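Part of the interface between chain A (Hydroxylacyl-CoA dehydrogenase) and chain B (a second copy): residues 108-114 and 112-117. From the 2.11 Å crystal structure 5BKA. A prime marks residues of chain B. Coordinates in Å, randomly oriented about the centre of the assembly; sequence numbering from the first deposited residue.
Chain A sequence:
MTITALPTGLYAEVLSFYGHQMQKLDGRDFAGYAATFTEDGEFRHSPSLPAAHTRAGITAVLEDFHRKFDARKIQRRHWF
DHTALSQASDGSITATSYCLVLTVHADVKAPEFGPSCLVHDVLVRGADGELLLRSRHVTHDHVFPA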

# COMPACT_ATOMS: atom_id res chain seq x y z
N VAL A 108 -6.02 18.20 13.45
CA VAL A 108 -4.87 17.47 13.97
C VAL A 108 -4.28 16.70 12.80
O VAL A 108 -4.90 15.77 12.27
CB VAL A 108 -5.25 16.53 15.12
CG1 VAL A 108 -4.02 15.80 15.64
CG2 VAL A 108 -5.94 17.29 16.23
N LYS A 109 -3.05 17.07 12.40
CA LYS A 109 -2.48 16.53 11.17
C LYS A 109 -2.06 15.08 11.33
O LYS A 109 -2.25 14.27 10.42
CB LYS A 109 -1.29 17.39 10.73
N ALA A 110 -1.52 14.72 12.49
CA ALA A 110 -1.07 13.35 12.71
C ALA A 110 -2.27 12.47 13.05
O ALA A 110 -2.96 12.73 14.04
CB ALA A 110 -0.05 13.29 13.83
N PRO A 111 -2.56 11.43 12.27
CA PRO A 111 -3.66 10.54 12.61
C PRO A 111 -3.33 9.68 13.82
O PRO A 111 -2.17 9.47 14.18
CB PRO A 111 -3.83 9.67 11.35
CG PRO A 111 -3.01 10.35 10.28
CD PRO A 111 -1.92 11.07 10.99
N GLU A 112 -4.39 9.20 14.47
CA GLU A 112 -4.27 8.12 15.44
C GLU A 112 -4.43 6.79 14.73
O GLU A 112 -5.26 6.65 13.82
CB GLU A 112 -5.32 8.28 16.55
CG GLU A 112 -5.18 9.58 17.32
CD GLU A 112 -6.12 9.67 18.51
OE1 GLU A 112 -7.04 8.83 18.60
OE2 GLU A 112 -5.93 10.57 19.34
N PHE A 113 -3.63 5.81 15.13
CA PHE A 113 -3.58 4.52 14.45
C PHE A 113 -4.10 3.40 15.35
O PHE A 113 -3.98 3.45 16.58
CB PHE A 113 -2.15 4.20 14.00
CG PHE A 113 -1.60 5.17 12.99
CD1 PHE A 113 -0.86 6.27 13.40
CD2 PHE A 113 -1.83 4.98 11.64
CE1 PHE A 113 -0.36 7.16 12.47
CE2 PHE A 113 -1.33 5.87 10.71
CZ PHE A 113 -0.59 6.96 11.13
N GLY A 114 -4.67 2.38 14.71
CA GLY A 114 -5.19 1.24 15.42
C GLY A 114 -6.69 1.09 15.24
O GLY A 114 -7.42 2.07 15.10
N GLU B 112 7.25 10.25 11.80
CA GLU B 112 6.05 10.98 12.15
C GLU B 112 5.14 11.10 10.93
O GLU B 112 5.60 11.26 9.80
CB GLU B 112 6.38 12.31 12.87
CG GLU B 112 7.61 13.03 12.54
CD GLU B 112 7.78 14.32 13.33
OE1 GLU B 112 7.87 15.42 12.76
OE2 GLU B 112 7.79 14.18 14.53
N PHE B 113 3.83 11.00 11.17
CA PHE B 113 2.80 10.81 10.16
C PHE B 113 1.90 12.03 9.99
O PHE B 113 1.72 12.83 10.91
CB PHE B 113 1.91 9.60 10.51
CG PHE B 113 2.65 8.30 10.59
CD1 PHE B 113 2.76 7.49 9.48
CD2 PHE B 113 3.25 7.88 11.78
CE1 PHE B 113 3.43 6.29 9.53
CE2 PHE B 113 3.94 6.67 11.84
CZ PHE B 113 4.02 5.87 10.70
N GLY B 114 1.33 12.17 8.80
CA GLY B 114 0.44 13.28 8.52
C GLY B 114 1.02 14.15 7.42
O GLY B 114 2.24 14.30 7.30
N PRO B 115 0.16 14.73 6.58
CA PRO B 115 -1.29 14.55 6.71
C PRO B 115 -1.83 13.27 6.06
O PRO B 115 -1.14 12.63 5.26
CB PRO B 115 -1.84 15.78 5.99
CG PRO B 115 -0.82 16.05 4.92
CD PRO B 115 0.51 15.64 5.48
N SER B 116 -3.05 12.90 6.43
CA SER B 116 -3.82 11.89 5.72
C SER B 116 -4.66 12.61 4.67
O SER B 116 -5.33 13.59 4.98
CB SER B 116 -4.70 11.10 6.69
OG SER B 116 -5.61 10.24 6.02
N CYS B 117 -4.60 12.14 3.43
CA CYS B 117 -5.13 12.90 2.31
C CYS B 117 -5.99 12.03 1.39
O CYS B 117 -5.87 10.81 1.36
CB CYS B 117 -4.01 13.53 1.47
SG CYS B 117 -2.62 14.19 2.40
O HOH W 1 -4.24 14.58 8.42

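Two copies of the same chain meet here with their touching segments running at 102° to each other, so the backbones cross rather than pair as neighbouring strands. No direct hydrogen bond joins the modelled atoms. The contact depends instead on close backbone approach, one bridging water and a pair of aromatic rings.

Val108 lies out of reach, and the contact begins at Lys109. Its side chain is modelled only to CB, so the coordinates are silent on what the amine does; the working part is the carbonyl. Lys109 O sits 3.4 Å from Gly114′ CA in a CA-H...O contact, with a bent angle of 122° at the hydrogen. The same oxygen accepts a hydrogen bond from a water at 2.8 Å (Lys109 O to water O), and that water accepts one from Ser116′ N at 2.9 Å. Lys109 O and Ser116′ N are themselves 4.3 Å apart, too far for a direct bond, and the water closes the gap.

Glycine at 114′ is what lets this carbonyl come so near. An ideal CB on Gly114′ would point toward chain A and fall 2.5 Å from Lys109 O, a clash, and 3.3 Å from Ala110 N. The interface is not the whole reason for glycine, however: at phi/psi of 117/146 a CB would also jam against the preceding carbonyl oxygen. Pro115′, which follows through a cis peptide bond, turns its CB away from chain A.

Ala110 supplies the reciprocal backbone contact. Ala110 CA lies 3.4 Å from Phe113′ O, with 136° at the hydrogen, so each chain offers one CA-H and one carbonyl to the other. Its methyl points sideways.

Pro111 fills space with its ring. Pro111 CD packs 4.1 Å from Phe113′ CB, and Pro111 CG reaches Ser116′ CB at 4.0 Å, so the ring touches two chain B side chains that both point toward chain A. These are ordinary apolar packing distances.

Glu112 makes no contact; the chain then returns to the interface at Phe113. Here the same residue from both copies meets: the edge of Phe113 is directed at the face of Phe113′, with centroids 4.8 Å apart and planes at 62°. The closest approach, Phe113 CZ to Phe113′ CG, is 3.5 Å. Although both side chains have chi1 in m, the rings play different roles, one giving an edge and the other a face. Gly114, unlike its counterpart Gly114′, takes no part. The design lesson is that identical sequences can contribute unequally to a shared contact.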